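Local coordinates for putative Acetyltransferase from the GNAT family (Novosphingobium aromaticivorans DSM 12444, PDB 3EC4), which probably transfers an acyl group, such as acetyl from acetyl-coenzyme A, to an acceptor, as other members of the GNAT family do, at residues L195-Y198 and A204-L207; L174-I179 and E209-R214. All coordinates share one frame; numbering follows the deposited sequence.

Contact 1. Residues L195-Y198 and A204-L207; sequences LHSY and AIRL
Ser197 meets the helix at two neighbouring residues, Ile205 and Ala204, and here the contact is at its closest. Its hydroxyl lies beside the methylene of Ile205, Ser197 OG to Ile205 CG1 being 3.7 Å, and the methyl of alanine approaches the same oxygen, with Ala204 CB 3.9 Å from Ser197 OG. Ser197 CB joins in more loosely, 4.0 Å from Ile205 CG1. The hydroxyl is turned here because OG stands anti to the backbone N (chi1 -177°), on the same side as the carbonyl carbon. That rotation also lets it donate to the next carbonyl of its own strand: Ser197 OG to Tyr198 O is 2.9 Å, with a C=O...donor angle of 128° and the donor tilted 28° from the carbonyl plane. A polar group set against aliphatic carbon thus has its proton occupied. The contact packs the helix of a beta-alpha-beta crossover of the GNAT fold on its first strand: strand 192-198 leads into helix 202-210 and on to strand 214-226, which runs parallel to it with strand 76-88 between. Ile205 also packs on Leu85 of that intervening strand, while Tyr208, one turn further along, touches both Ser197 and Leu195. Without the hydroxyl, as with an alanine in place of Ser197, Tyr198 O is likely to lose this donor and the flank of Ile205 CG1 to be less closely packed. Toward the strand end the packing thins. Ile205 stretches its extended chain far enough to bring CD1 4.0 Å from Tyr198 O, a backbone atom, but the phenol itself leads away from the helix into an exposed position, where Tyr198 OH hydrogen-bonds to Arg80. On the helix side, Ala204 and Ile205 remain partly open to solvent, and Ala204 N is hydrogen-bonded by Asn201 OD1.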
loop_
_atom_site.group_PDB
_atom_site.type_symbol
_atom_site.label_atom_id
_atom_site.label_comp_id
_atom_site.label_asym_id
_atom_site.label_seq_id
_atom_site.Cartn_x
_atom_site.Cartn_y
_atom_site.Cartn_z
ATOM N N LEU A 195 -0.577 5.802 -5.878
ATOM C CA LEU A 195 0.418 5.048 -5.158
ATOM C C LEU A 195 1.291 5.990 -4.398
ATOM O O LEU A 195 1.240 7.187 -4.587
ATOM C CB LEU A 195 1.254 4.181 -6.101
ATOM C CG LEU A 195 2.020 4.900 -7.236
ATOM C CD1 LEU A 195 3.301 5.555 -6.721
ATOM C CD2 LEU A 195 2.323 3.951 -8.422
ATOM N N HIS A 196 2.062 5.431 -3.492
ATOM C CA HIS A 196 3.129 6.156 -2.823
ATOM C C HIS A 196 4.457 5.555 -3.210
ATOM O O HIS A 196 4.584 4.319 -3.289
ATOM C CB HIS A 196 3.002 6.084 -1.287
ATOM C CG HIS A 196 1.762 6.734 -0.746
ATOM N ND1 HIS A 196 0.633 6.019 -0.415
ATOM C CD2 HIS A 196 1.459 8.039 -0.515
ATOM C CE1 HIS A 196 -0.307 6.850 0.007
ATOM N NE2 HIS A 196 0.177 8.078 -0.029
ATOM N N SER A 197 5.451 6.407 -3.432
ATOM C CA SER A 197 6.846 5.984 -3.506
ATOM C C SER A 197 7.569 6.598 -2.332
ATOM O O SER A 197 7.198 7.664 -1.934
ATOM C CB SER A 197 7.475 6.538 -4.769
ATOM O OG SER A 197 8.824 6.100 -4.952
ATOM N N TYR A 198 8.681 6.012 -1.904
ATOM C CA TYR A 198 9.610 6.755 -1.083
ATOM C C TYR A 198 10.048 7.944 -1.921
ATOM O O TYR A 198 10.256 7.785 -3.134
ATOM C CB TYR A 198 10.813 5.903 -0.673
ATOM C CG TYR A 198 10.452 4.839 0.316
ATOM C CD1 TYR A 198 10.348 5.156 1.666
ATOM C CD2 TYR A 198 10.137 3.552 -0.077
ATOM C CE1 TYR A 198 10.012 4.232 2.586
ATOM C CE2 TYR A 198 9.783 2.582 0.878
ATOM C CZ TYR A 198 9.707 2.951 2.204
ATOM O OH TYR A 198 9.388 2.049 3.191
ATOM N N ALA A 204 12.228 4.719 -9.239
ATOM C CA ALA A 204 10.827 4.287 -9.131
ATOM C C ALA A 204 9.898 5.391 -9.585
ATOM O O ALA A 204 8.928 5.142 -10.297
ATOM C CB ALA A 204 10.501 3.845 -7.671
ATOM N N ILE A 205 10.142 6.616 -9.151
ATOM C CA ILE A 205 9.302 7.769 -9.593
ATOM C C ILE A 205 9.305 7.933 -11.119
ATOM O O ILE A 205 8.286 8.184 -11.725
ATOM C CB ILE A 205 9.720 9.070 -8.845
ATOM C CG1 ILE A 205 9.426 8.925 -7.318
ATOM C CG2 ILE A 205 9.103 10.342 -9.439
ATOM C CD1 ILE A 205 10.103 9.990 -6.473
ATOM N N ARG A 206 10.466 7.760 -11.752
ATOM C CA ARG A 206 10.556 7.794 -13.206
ATOM C C ARG A 206 9.777 6.669 -13.843
ATOM O O ARG A 206 9.125 6.886 -14.864
ATOM C CB ARG A 206 12.038 7.745 -13.662
ATOM C CG ARG A 206 12.815 9.023 -13.405
ATOM C CD ARG A 206 14.201 8.978 -14.064
ATOM N NE ARG A 206 15.075 7.887 -13.616
ATOM C CZ ARG A 206 16.002 7.984 -12.652
ATOM N NH1 ARG A 206 16.172 9.106 -11.983
ATOM N NH2 ARG A 206 16.748 6.930 -12.342
ATOM N N LEU A 207 9.798 5.487 -13.233
ATOM C CA LEU A 207 9.071 4.365 -13.760
ATOM C C LEU A 207 7.596 4.686 -13.709
ATOM O O LEU A 207 6.878 4.560 -14.707
ATOM C CB LEU A 207 9.349 3.078 -12.983
ATOM C CG LEU A 207 8.348 1.954 -13.171
ATOM C CD1 LEU A 207 8.300 1.513 -14.668
ATOM C CD2 LEU A 207 8.671 0.776 -12.251
#

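Contact 2. Residues L174-I179 and E209-R214; sequences LAARLI and ESLGFR
Leu211 pushes one of its two methyls against the branched side of Ile179, and the contact is carried by aliphatic packing. Leu211 CD1 sits 3.6 Å from Ile179 CG2. The same methyl is 3.8 Å from Ile179 CB and equally far from Ile179 CD1, so it rests between the two ends of the isoleucine, against CG2, CB and CD1 together; the two side chains run at about a right angle to each other. The second methyl turns to the preceding turn of helix 174-188, with Leu211 CD2 4.1 Å from Ala176 O and a looser 4.5 Å from Ala176 CB. The aromatic contribution is slighter: Ile179 CG2 comes obliquely to the Phe213 ring, 4.1 Å from Phe213 CE1. A chi1 of -66° puts CG1 of Ile179 opposite the carbonyl carbon and turns CG2 to where one methyl meets both leucine and phenylalanine. Backbone bonding shapes the partner segment. Helix 202-210 ends in a Schellman motif, Gly212 taking the positive-phi C-prime place: Gly212 N reaches Glu209 O at 3.2 Å, and Phe213 N is hydrogen-bonded to Tyr208 O. This helix end carries the chain toward strand 214-226, with Leu211 and Phe213 both directed at helix 174-188. Charged groups lie at the outskirts: Arg177 forms a salt bridge with Asp98, and Arg214 forms one with Asp90.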
loop_
_atom_site.group_PDB
_atom_site.type_symbol
_atom_site.label_atom_id
_atom_site.label_comp_id
_atom_site.label_asym_id
_atom_site.label_seq_id
_atom_site.Cartn_x
_atom_site.Cartn_y
_atom_site.Cartn_z
ATOM N N LEU A 174 9.389 -6.669 -15.496
ATOM C CA LEU A 174 8.205 -7.348 -14.913
ATOM C C LEU A 174 7.331 -6.399 -14.138
ATOM O O LEU A 174 6.078 -6.436 -14.285
ATOM C CB LEU A 174 8.600 -8.536 -14.069
ATOM C CG LEU A 174 9.368 -9.596 -14.860
ATOM C CD1 LEU A 174 9.679 -10.812 -13.980
ATOM C CD2 LEU A 174 8.646 -9.964 -16.144
ATOM N N ALA A 175 7.962 -5.568 -13.311
ATOM C CA ALA A 175 7.229 -4.603 -12.476
ATOM C C ALA A 175 6.323 -3.693 -13.296
ATOM O O ALA A 175 5.148 -3.543 -12.965
ATOM C CB ALA A 175 8.191 -3.758 -11.621
ATOM N N ALA A 176 6.846 -3.138 -14.385
ATOM C CA ALA A 176 6.084 -2.276 -15.258
ATOM C C ALA A 176 4.868 -3.000 -15.826
ATOM O O ALA A 176 3.742 -2.503 -15.739
ATOM C CB ALA A 176 6.950 -1.760 -16.381
ATOM N N ARG A 177 5.086 -4.213 -16.324
ATOM C CA ARG A 177 3.992 -4.995 -16.882
ATOM C C ARG A 177 2.910 -5.335 -15.855
ATOM O O ARG A 177 1.727 -5.250 -16.150
ATOM C CB ARG A 177 4.513 -6.238 -17.568
ATOM C CG ARG A 177 5.299 -5.937 -18.839
ATOM C CD ARG A 177 6.114 -7.120 -19.221
ATOM N NE ARG A 177 5.261 -8.270 -19.498
ATOM C CZ ARG A 177 5.707 -9.514 -19.576
ATOM N NH1 ARG A 177 7.007 -9.792 -19.464
ATOM N NH2 ARG A 177 4.849 -10.485 -19.791
ATOM N N LEU A 178 3.313 -5.653 -14.630
ATOM C CA LEU A 178 2.362 -5.921 -13.541
ATOM C C LEU A 178 1.565 -4.675 -13.125
ATOM O O LEU A 178 0.341 -4.756 -12.920
ATOM C CB LEU A 178 3.112 -6.510 -12.349
ATOM C CG LEU A 178 3.493 -7.992 -12.610
ATOM C CD1 LEU A 178 4.625 -8.511 -11.743
ATOM C CD2 LEU A 178 2.218 -8.901 -12.427
ATOM N N ILE A 179 2.245 -3.538 -12.981
ATOM C CA ILE A 179 1.531 -2.284 -12.726
ATOM C C ILE A 179 0.489 -2.010 -13.834
ATOM O O ILE A 179 -0.651 -1.640 -13.552
ATOM C CB ILE A 179 2.507 -1.100 -12.537
ATOM C CG1 ILE A 179 3.327 -1.305 -11.256
ATOM C CG2 ILE A 179 1.699 0.245 -12.487
ATOM C CD1 ILE A 179 4.654 -0.547 -11.149
ATOM N N GLU A 209 6.079 7.665 -13.449
ATOM C CA GLU A 209 5.813 8.685 -14.479
ATOM C C GLU A 209 5.624 8.085 -15.875
ATOM O O GLU A 209 4.741 8.508 -16.622
ATOM C CB GLU A 209 6.920 9.746 -14.499
ATOM C CG GLU A 209 6.852 10.644 -13.305
ATOM C CD GLU A 209 8.076 11.553 -13.203
ATOM O OE1 GLU A 209 9.089 11.301 -13.867
ATOM O OE2 GLU A 209 7.978 12.529 -12.461
ATOM N N SER A 210 6.430 7.091 -16.228
ATOM C CA SER A 210 6.338 6.462 -17.545
ATOM C C SER A 210 5.101 5.574 -17.697
ATOM O O SER A 210 4.753 5.156 -18.804
ATOM C CB SER A 210 7.645 5.709 -17.861
ATOM O OG SER A 210 8.756 6.588 -17.695
ATOM N N LEU A 211 4.448 5.273 -16.590
ATOM C CA LEU A 211 3.234 4.454 -16.567
ATOM C C LEU A 211 1.998 5.317 -16.337
ATOM O O LEU A 211 0.917 4.794 -16.076
ATOM C CB LEU A 211 3.343 3.404 -15.458
ATOM C CG LEU A 211 4.342 2.272 -15.751
ATOM C CD1 LEU A 211 4.502 1.492 -14.407
ATOM C CD2 LEU A 211 3.843 1.424 -16.862
ATOM N N GLY A 212 2.133 6.639 -16.436
ATOM C CA GLY A 212 0.932 7.495 -16.391
ATOM C C GLY A 212 0.665 8.176 -15.068
ATOM O O GLY A 212 -0.347 8.879 -14.915
ATOM N N PHE A 213 1.541 7.948 -14.082
ATOM C CA PHE A 213 1.357 8.577 -12.753
ATOM C C PHE A 213 2.029 9.936 -12.717
ATOM O O PHE A 213 3.100 10.128 -13.267
ATOM C CB PHE A 213 1.915 7.759 -11.622
ATOM C CG PHE A 213 1.160 6.494 -11.370
ATOM C CD1 PHE A 213 1.370 5.378 -12.154
ATOM C CD2 PHE A 213 0.199 6.432 -10.357
ATOM C CE1 PHE A 213 0.665 4.211 -11.908
ATOM C CE2 PHE A 213 -0.485 5.255 -10.088
ATOM C CZ PHE A 213 -0.257 4.161 -10.858
ATOM N N ARG A 214 1.388 10.883 -12.064
ATOM C CA ARG A 214 1.980 12.201 -11.877
ATOM C C ARG A 214 2.029 12.468 -10.386
ATOM O O ARG A 214 1.200 11.924 -9.635
ATOM C CB ARG A 214 1.155 13.283 -12.601
ATOM C CG ARG A 214 -0.246 13.595 -12.007
ATOM C CD ARG A 214 -1.079 14.499 -12.956
ATOM N NE ARG A 214 -2.451 14.668 -12.459
ATOM C CZ ARG A 214 -2.775 15.379 -11.382
ATOM N NH1 ARG A 214 -1.864 16.042 -10.715
ATOM N NH2 ARG A 214 -4.030 15.435 -10.972
#

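Helix 202-210 serves both contacts: its first turns pack on strand 192-198 in contact 1, and its C-terminal end leads into the turn that meets helix 174-188 in contact 2. The centres of the two contacts lie about 9 Å apart, and contact 1 is nested within the chain loop that contact 2 closes. Their apolar groups join directly, Leu195 CD2 lying 3.5 Å from Phe213 CE2 and Leu207 CD1 3.9 Å from Ala176 CB. Tyr208 links them further, touching Leu195 and Ser197 as well as Ile179 and Phe213. As in GNAT relatives, the start of helix 174-188 probably faces the coenzyme A pyrophosphate.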